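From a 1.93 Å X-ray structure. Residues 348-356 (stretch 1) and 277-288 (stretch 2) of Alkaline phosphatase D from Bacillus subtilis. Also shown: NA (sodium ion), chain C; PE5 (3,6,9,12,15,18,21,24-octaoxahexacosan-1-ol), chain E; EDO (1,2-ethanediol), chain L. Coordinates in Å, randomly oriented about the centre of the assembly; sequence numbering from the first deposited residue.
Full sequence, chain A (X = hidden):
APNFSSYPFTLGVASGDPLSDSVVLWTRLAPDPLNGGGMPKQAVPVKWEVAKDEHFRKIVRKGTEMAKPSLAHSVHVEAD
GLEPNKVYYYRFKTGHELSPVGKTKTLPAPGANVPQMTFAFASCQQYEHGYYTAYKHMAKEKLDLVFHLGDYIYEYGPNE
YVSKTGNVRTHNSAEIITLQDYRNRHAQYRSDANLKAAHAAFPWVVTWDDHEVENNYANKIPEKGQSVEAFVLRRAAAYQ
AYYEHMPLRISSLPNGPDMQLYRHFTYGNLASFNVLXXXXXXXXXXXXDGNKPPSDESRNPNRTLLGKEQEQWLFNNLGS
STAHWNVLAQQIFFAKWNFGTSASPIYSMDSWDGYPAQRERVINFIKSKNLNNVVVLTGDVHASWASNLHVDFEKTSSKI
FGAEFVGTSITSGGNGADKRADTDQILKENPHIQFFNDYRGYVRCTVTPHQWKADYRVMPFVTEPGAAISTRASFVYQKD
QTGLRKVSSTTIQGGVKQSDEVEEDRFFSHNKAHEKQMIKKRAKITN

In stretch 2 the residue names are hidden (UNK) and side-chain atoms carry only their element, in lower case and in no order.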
ATOM      1  N   SER A 348       6.788  14.814 -11.937  1.00 22.46           N
ATOM      2  CA  SER A 348       5.543  14.047 -11.919  1.00 22.02           C
ATOM      3  C   SER A 348       4.455  14.850 -11.261  1.00 19.80           C
ATOM      4  O   SER A 348       4.538  15.186 -10.086  1.00 21.60           O
ATOM      5  CB  SER A 348       5.717  12.719 -11.180  1.00 24.25           C
ATOM      6  OG  SER A 348       4.454  12.131 -10.909  1.00 24.62           O
ATOM      7  N   MET A 349       3.403  15.162 -12.013  1.00 19.70           N
ATOM      8  CA  MET A 349       2.331  16.011 -11.484  1.00 18.51           C
ATOM      9  C   MET A 349       1.453  15.269 -10.487  1.00 17.47           C
ATOM     10  O   MET A 349       0.739  15.882  -9.693  1.00 19.22           O
ATOM     11  CB  MET A 349       1.500  16.587 -12.664  1.00 19.35           C
ATOM     12  CG  MET A 349       2.317  17.524 -13.553  1.00 19.77           C
ATOM     13  SD  MET A 349       2.734  19.033 -12.624  1.00 22.19           S
ATOM     14  CE  MET A 349       4.506  18.878 -12.335  1.00 21.64           C
ATOM     15  N   ASP A 350       1.556  13.947 -10.473  1.00 17.27           N
ATOM     16  CA  ASP A 350       0.759  13.099  -9.561  1.00 18.56           C
ATOM     17  C   ASP A 350       1.469  12.762  -8.240  1.00 19.94           C
ATOM     18  O   ASP A 350       0.847  12.243  -7.298  1.00 21.34           O
ATOM     19  CB  ASP A 350       0.373  11.813 -10.284  1.00 19.54           C
ATOM     20  CG  ASP A 350      -0.683  11.014  -9.542  1.00 20.71           C
ATOM     21  OD1 ASP A 350      -1.774  11.557  -9.208  1.00 19.52           O
ATOM     22  OD2 ASP A 350      -0.409   9.810  -9.297  1.00 20.47           O
ATOM     23  N   SER A 351       2.756  13.101  -8.174  1.00 20.20           N
ATOM     24  CA  SER A 351       3.604  12.898  -6.989  1.00 20.21           C
ATOM     25  C   SER A 351       3.709  14.172  -6.155  1.00 20.78           C
ATOM     26  O   SER A 351       3.084  15.178  -6.483  1.00 19.11           O
ATOM     27  CB  SER A 351       5.009  12.457  -7.431  1.00 21.91           C
ATOM     28  OG  SER A 351       4.933  11.265  -8.199  1.00 26.24           O
ATOM     29  N   TRP A 352       4.482  14.136  -5.060  1.00 19.49           N
ATOM     30  CA  TRP A 352       4.617  15.311  -4.205  1.00 18.30           C
ATOM     31  C   TRP A 352       5.282  16.504  -4.947  1.00 19.35           C
ATOM     32  O   TRP A 352       4.964  17.655  -4.635  1.00 21.01           O
ATOM     33  CB  TRP A 352       5.381  15.018  -2.916  1.00 17.86           C
ATOM     34  CG  TRP A 352       4.638  14.232  -1.884  1.00 16.87           C
ATOM     35  CD1 TRP A 352       4.412  12.882  -1.900  1.00 15.97           C
ATOM     36  CD2 TRP A 352       4.040  14.717  -0.704  1.00 16.25           C
ATOM     37  NE1 TRP A 352       3.723  12.510  -0.801  1.00 15.93           N
ATOM     38  CE2 TRP A 352       3.465  13.620  -0.051  1.00 15.95           C
ATOM     39  CE3 TRP A 352       3.913  15.989  -0.127  1.00 16.99           C
ATOM     40  CZ2 TRP A 352       2.817  13.737   1.156  1.00 16.97           C
ATOM     41  CZ3 TRP A 352       3.279  16.102   1.045  1.00 16.14           C
ATOM     42  CH2 TRP A 352       2.729  14.987   1.691  1.00 17.57           C
ATOM     43  N   ASP A 353       6.132  16.240  -5.936  1.00 17.52           N
ATOM     44  CA  ASP A 353       6.687  17.306  -6.774  1.00 19.80           C
ATOM     45  C   ASP A 353       5.566  18.122  -7.499  1.00 22.70           C
ATOM     46  O   ASP A 353       5.806  19.260  -7.921  1.00 20.97           O
ATOM     47  CB  ASP A 353       7.604  16.750  -7.850  1.00 19.33           C
ATOM     48  CG  ASP A 353       9.056  16.477  -7.362  1.00 22.32           C
ATOM     49  OD1 ASP A 353       9.559  17.172  -6.443  1.00 22.77           O
ATOM     50  OD2 ASP A 353       9.668  15.556  -7.948  1.00 20.99           O
ATOM     51  N   GLY A 354       4.388  17.508  -7.662  1.00 22.86           N
ATOM     52  CA  GLY A 354       3.214  18.147  -8.298  1.00 21.48           C
ATOM     53  C   GLY A 354       2.461  19.030  -7.326  1.00 22.73           C
ATOM     54  O   GLY A 354       1.554  19.773  -7.727  1.00 23.46           O
ATOM     55  N   TYR A 355       2.802  18.889  -6.041  1.00 19.15           N
ATOM     56  CA  TYR A 355       2.177  19.590  -4.945  1.00 18.55           C
ATOM     57  C   TYR A 355       3.273  20.209  -4.056  1.00 20.19           C
ATOM     58  O   TYR A 355       3.301  19.967  -2.853  1.00 19.61           O
ATOM     59  CB  TYR A 355       1.277  18.652  -4.127  1.00 19.27           C
ATOM     60  CG  TYR A 355       0.124  18.044  -4.949  1.00 19.76           C
ATOM     61  CD1 TYR A 355       0.369  17.060  -5.900  1.00 18.77           C
ATOM     62  CD2 TYR A 355      -1.194  18.511  -4.801  1.00 19.05           C
ATOM     63  CE1 TYR A 355      -0.653  16.524  -6.672  1.00 19.42           C
ATOM     64  CE2 TYR A 355      -2.245  17.951  -5.550  1.00 21.40           C
ATOM     65  CZ  TYR A 355      -1.960  16.971  -6.501  1.00 19.18           C
ATOM     66  OH  TYR A 355      -2.934  16.417  -7.288  1.00 18.40           O
ATOM     67  N   PRO A 356       4.143  21.033  -4.640  1.00 20.22           N
ATOM     68  CA  PRO A 356       5.341  21.534  -3.909  1.00 21.43           C
ATOM     69  C   PRO A 356       5.048  22.398  -2.705  1.00 23.19           C
ATOM     70  O   PRO A 356       5.799  22.339  -1.731  1.00 24.18           O
ATOM     71  CB  PRO A 356       6.109  22.308  -4.978  1.00 20.96           C
ATOM     72  CG  PRO A 356       5.023  22.778  -5.938  1.00 22.24           C
ATOM     73  CD  PRO A 356       4.051  21.628  -5.984  1.00 20.97           C
ATOM     74  N   UNK A 277      -3.620   9.440   3.612  1.00 17.16           N
ATOM     75  CA  UNK A 277      -4.518   9.285   2.465  1.00 16.08           C
ATOM     76  C   UNK A 277      -4.335  10.498   1.570  1.00 16.61           C
ATOM     77  O   UNK A 277      -4.848  11.577   1.856  1.00 17.05           O
ATOM     78  o   UNK A 277      -8.165   8.684   2.290  1.00 19.55           O
ATOM     79  c   UNK A 277      -7.011   8.935   1.891  1.00 15.87           C
ATOM     80  o   UNK A 277      -6.692   9.007   0.687  1.00 16.34           O
ATOM     81  c   UNK A 277      -5.950   9.142   3.001  1.00 17.19           C
ATOM     82  N   UNK A 278      -3.573  10.317   0.496  1.00 15.82           N
ATOM     83  CA  UNK A 278      -3.231  11.394  -0.399  1.00 17.24           C
ATOM     84  C   UNK A 278      -4.098  11.408  -1.664  1.00 18.39           C
ATOM     85  O   UNK A 278      -3.778  12.126  -2.606  1.00 20.99           O
ATOM     86  c   UNK A 278      -1.730  11.338  -0.795  1.00 16.25           C
ATOM     87  c   UNK A 278      -0.814  11.496   0.481  1.00 15.39           C
ATOM     88  o   UNK A 278      -1.432  10.098  -1.477  1.00 17.50           O
ATOM     89  N   UNK A 279      -5.156  10.588  -1.692  1.00 18.87           N
ATOM     90  CA  UNK A 279      -6.122  10.575  -2.797  1.00 16.91           C
ATOM     91  C   UNK A 279      -7.436  11.240  -2.481  1.00 17.24           C
ATOM     92  O   UNK A 279      -7.965  11.960  -3.332  1.00 18.55           O
ATOM     93  n   UNK A 279      -2.145   8.599  -7.357  1.00 15.75           N
ATOM     94  n   UNK A 279      -3.951   8.617  -5.966  1.00 16.24           N
ATOM     95  c   UNK A 279      -5.405   8.502  -4.068  1.00 17.00           C
ATOM     96  c   UNK A 279      -6.464   9.144  -3.242  1.00 17.00           C
ATOM     97  c   UNK A 279      -5.201   9.107  -5.406  1.00 17.09           C
ATOM     98  n   UNK A 279      -3.793  10.164  -7.718  1.00 18.56           N
ATOM     99  c   UNK A 279      -3.305   9.126  -7.008  1.00 16.54           C
ATOM    100  N   UNK A 280      -8.012  10.927  -1.326  1.00 17.84           N
ATOM    101  CA  UNK A 280      -9.424  11.227  -1.069  1.00 19.23           C
ATOM    102  C   UNK A 280      -9.753  12.752  -0.992  1.00 20.84           C
ATOM    103  O   UNK A 280     -10.923  13.168  -1.211  1.00 18.24           O
ATOM    104  o   UNK A 280     -11.010   9.058   2.297  1.00 22.84           O
ATOM    105  n   UNK A 280     -13.053   9.974   2.035  1.00 16.33           N
ATOM    106  c   UNK A 280      -9.867  10.540   0.212  1.00 19.71           C
ATOM    107  c   UNK A 280     -11.370  10.627   0.489  1.00 20.32           C
ATOM    108  c   UNK A 280     -11.802   9.827   1.685  1.00 19.17           C
ATOM    109  N   UNK A 281      -8.743  13.544  -0.632  1.00 20.03           N
ATOM    110  CA  UNK A 281      -8.910  14.961  -0.362  1.00 20.17           C
ATOM    111  C   UNK A 281      -8.064  15.856  -1.252  1.00 19.45           C
ATOM    112  O   UNK A 281      -8.182  17.077  -1.171  1.00 20.69           O
ATOM    113  c   UNK A 281     -10.442  14.218   2.441  1.00 20.17           C
ATOM    114  o   UNK A 281     -10.428  11.381   4.801  1.00 22.15           O
ATOM    115  c   UNK A 281      -8.584  15.266   1.090  1.00 20.90           C
ATOM    116  c   UNK A 281      -8.240  13.309   2.631  1.00 21.63           C
ATOM    117  c   UNK A 281     -10.022  12.342   3.882  1.00 21.43           C
ATOM    118  c   UNK A 281      -9.102  14.254   2.070  1.00 21.86           C
ATOM    119  c   UNK A 281      -8.689  12.376   3.519  1.00 20.40           C
ATOM    120  c   UNK A 281     -10.910  13.267   3.338  1.00 20.29           C
ATOM    121  N   UNK A 282      -7.256  15.279  -2.130  1.00 19.05           N
ATOM    122  CA  UNK A 282      -6.315  16.070  -2.877  1.00 18.13           C
ATOM    123  C   UNK A 282      -6.960  16.944  -3.960  1.00 20.84           C
ATOM    124  O   UNK A 282      -7.984  16.565  -4.569  1.00 18.40           O
ATOM    125  c   UNK A 282      -5.718  14.218  -4.566  1.00 18.54           C
ATOM    126  c   UNK A 282      -5.234  15.204  -3.516  1.00 17.59           C
ATOM    127  n   UNK A 282      -1.720  11.928  -5.527  1.00 19.99           N
ATOM    128  c   UNK A 282      -2.584  12.850  -5.962  1.00 19.18           C
ATOM    129  n   UNK A 282      -2.350  13.489  -7.111  1.00 19.95           N
ATOM    130  n   UNK A 282      -3.659  13.117  -5.243  1.00 19.48           N
ATOM    131  c   UNK A 282      -4.715  14.036  -5.648  1.00 18.56           C
ATOM    132  N   UNK A 283      -6.295  18.065  -4.241  1.00 19.94           N
ATOM    133  CA  UNK A 283      -6.620  18.872  -5.403  1.00 20.45           C
ATOM    134  C   UNK A 283      -6.142  18.184  -6.667  1.00 21.13           C
ATOM    135  O   UNK A 283      -5.276  17.299  -6.628  1.00 19.49           O
ATOM    136  o   UNK A 283      -7.940  20.951  -4.021  1.00 23.81           O
ATOM    137  o   UNK A 283      -6.054  22.026  -3.682  1.00 22.98           O
ATOM    138  c   UNK A 283      -6.718  21.139  -4.264  1.00 24.39           C
ATOM    139  c   UNK A 283      -6.001  20.262  -5.285  1.00 21.62           C
ATOM    140  N   UNK A 284      -6.703  18.621  -7.792  1.00 18.60           N
ATOM    141  CA  UNK A 284      -6.463  18.037  -9.096  1.00 20.10           C
ATOM    142  C   UNK A 284      -5.008  18.215  -9.455  1.00 21.46           C
ATOM    143  O   UNK A 284      -4.385  19.224  -9.073  1.00 23.00           O
ATOM    144  c   UNK A 284      -7.583  17.968 -11.393  1.00 25.15           C
ATOM    145  c   UNK A 284      -7.346  18.759 -10.132  1.00 22.11           C
ATOM    146  o   UNK A 284      -7.290  16.729 -11.478  1.00 22.54           O
ATOM    147  o   UNK A 284      -8.070  18.637 -12.348  1.00 24.44           O
ATOM    148  N   UNK A 285      -4.473  17.261 -10.206  1.00 19.70           N
ATOM    149  CA  UNK A 285      -3.128  17.392 -10.751  1.00 21.90           C
ATOM    150  C   UNK A 285      -3.015  18.600 -11.722  1.00 26.05           C
ATOM    151  O   UNK A 285      -3.875  18.813 -12.585  1.00 22.82           O
ATOM    152  c   UNK A 285      -4.014  14.111 -10.685  1.00 23.24           C
ATOM    153  c   UNK A 285      -2.702  14.856 -10.592  1.00 19.62           C
ATOM    154  n   UNK A 285      -4.034  12.827 -10.251  1.00 18.12           N
ATOM    155  o   UNK A 285      -5.024  14.688 -11.144  1.00 18.62           O
ATOM    156  c   UNK A 285      -2.678  16.128 -11.467  1.00 19.37           C
ATOM    157  N   UNK A 286      -1.932  19.357 -11.564  1.00 23.24           N
ATOM    158  CA  UNK A 286      -1.635  20.516 -12.394  1.00 23.23           C
ATOM    159  C   UNK A 286      -1.111  20.106 -13.731  1.00 23.13           C
ATOM    160  O   UNK A 286      -0.607  18.978 -13.909  1.00 22.45           O
ATOM    161  c   UNK A 286      -0.600  21.408 -11.695  1.00 22.77           C
ATOM    162  N   UNK A 287      -1.234  21.027 -14.692  1.00 23.09           N
ATOM    163  CA  UNK A 287      -0.659  20.898 -16.024  1.00 22.47           C
ATOM    164  C   UNK A 287      -1.126  19.695 -16.789  1.00 22.06           C
ATOM    165  O   UNK A 287      -0.347  19.108 -17.572  1.00 21.06           O
ATOM    166  c   UNK A 287       0.891  20.906 -15.990  1.00 26.08           C
ATOM    167  o   UNK A 287       2.499  21.916 -14.469  1.00 33.40           O
ATOM    168  c   UNK A 287       1.482  22.071 -15.190  1.00 31.64           C
ATOM    169  n   UNK A 287       0.879  23.241 -15.325  1.00 27.44           N
ATOM    170  N   UNK A 288      -2.404  19.337 -16.613  1.00 24.24           N
ATOM    171  CA  UNK A 288      -2.984  18.161 -17.270  1.00 24.77           C
ATOM    172  C   UNK A 288      -2.328  16.833 -16.874  1.00 23.43           C
ATOM    173  O   UNK A 288      -2.408  15.846 -17.624  1.00 21.74           O
ATOM    174  n   UNK A 288      -5.145  19.329 -18.765  1.00 35.11           N
ATOM    175  o   UNK A 288      -3.626  20.105 -20.197  1.00 42.20           O
ATOM    176  c   UNK A 288      -2.945  18.306 -18.803  1.00 28.91           C
ATOM    177  c   UNK A 288      -3.943  19.329 -19.317  1.00 35.83           C
TER
HETATM  178 NA    NA C 577      -6.741  15.016 -12.794  1.00 13.87          NA
HETATM  179  C48 PE5 E 531      12.132  21.721  -5.163  1.00 46.39           C
HETATM  180  C50 PE5 E 531      10.676  21.914  -5.589  1.00 53.14           C
HETATM  181  O1  PE5 E 531      10.142  20.718  -6.192  1.00 47.69           O
HETATM  182  C1  PE5 E 531       9.906  20.753  -7.610  1.00 43.46           C
HETATM  183  C2  PE5 E 531       8.437  21.022  -7.955  1.00 41.45           C
HETATM  184  O2  PE5 E 531       8.146  22.389  -8.334  1.00 42.35           O
HETATM  185  C1  EDO L 539      -5.583  22.056  -8.409  0.80 26.80           C
HETATM  186  O1  EDO L 539      -4.835  21.979  -9.628  0.80 25.67           O
HETATM  187  C2  EDO L 539      -7.054  21.803  -8.666  0.80 26.32           C
HETATM  188  O2  EDO L 539      -7.733  21.463  -7.480  0.80 24.13           O
HETATM  189  O   HOH W   1      -5.395  16.622 -13.824  1.00 31.17           O
HETATM  190  O   HOH W   2      -0.005  18.466  -9.654  1.00 19.54           O
HETATM  191  O   HOH W   3      -8.364  15.060 -14.405  1.00 26.69           O
HETATM  192  O   HOH W   4      -7.913  13.355 -11.818  1.00 16.94           O
HETATM  193  O   HOH W   5      -5.583  13.322 -13.885  1.00 28.25           O

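Position 277 carries two carbons, the second bearing two oxygens, and lies out of reach of stretch 1. It is an aspartate, D277, and OD1 accepts hydrogen bonds from the backbone N of positions 279 and 280, which tie the side chain to the backbone just after it.

Position 278 has one carbon that carries an oxygen and a carbon, and this side chain approaches the W352 ring; the branched pattern is that of threonine. In T278, CG2 lies 4.3 Å from CZ2 of W352.

At 279, three carbons lead to a nitrogen and then to a carbon with two more nitrogens, a guanidinium, whose end reaches D350. This is R279: NH1 donates to D350 OD1 and NH2 to D350 OD2, each at 2.9 Å, a two-pronged salt bridge met at the guanidinium edge.

Position 280 has three carbons, the third carrying one oxygen and one nitrogen, and touches nothing on stretch 1; it is Q280. Position 281, one carbon and a six-carbon ring bearing an oxygen, is also out of reach: Y281.

Position 282 repeats the guanidinium pattern, now with its CA-to-CB bond toward stretch 1 and its end between D350 and Y355. It is R282. NE donates to the backbone O of T278 at 2.8 Å, which anchors the side chain on its own stretch. NH2 donates to D350 O at 3.1 Å and NH1 to Y355 OH at 3.0 Å, while NH1 also forms a salt bridge with D350 OD1 at 2.9 Å.

Position 283 shows two carbons, the second with two oxygens, and its backbone meets the Y355 hydroxyl; it is D283. That backbone does the main work: Y355 OH donates to D283 O at 2.6 Å, near the plane of the tyrosine ring.

Position 284 has the same atoms but its CA-to-CB bond points away from stretch 1. D284 binds sodium through OD1 at 2.2 Å.

Position 285 has three carbons ending in one oxygen and one nitrogen; the carboxylate of D350 is close to that end. Glutamine fits, and the metal separates the two amide atoms: Q285 OE1 binds sodium at 2.4 Å, leaving NE2 to donate to D350 OD1 at 2.8 Å, almost straight at 176°.

Position 286 has a single carbon, lying near M349 SD: A286. Its CB is 4.2 Å from M349 SD, and its N donates to water 2, which in turn donates to M349 O and G354 O.

Position 287 has two carbons, the second with an oxygen and a nitrogen, and its CA-to-CB bond points toward stretch 1, near M349; it is N287. Position 288 has the same composition, but its CA-to-CB bond points away and it makes no contact with stretch 1: N288.

The contact works by gathering polar partners on one acidic residue. D350 OD1 accepts hydrogen bonds from R279 and Q285 and forms a salt bridge with R282, whose NH2 also donates to D350 O. Y355 adds a second polar point, accepting from R282 and donating to D283, so one hydroxyl joins a side chain to a backbone. M349 packs beside A286, and water 2 bridges the backbones where they do not bond directly.

Stretch 2, residues 277-288: DTRQYRDDQANN
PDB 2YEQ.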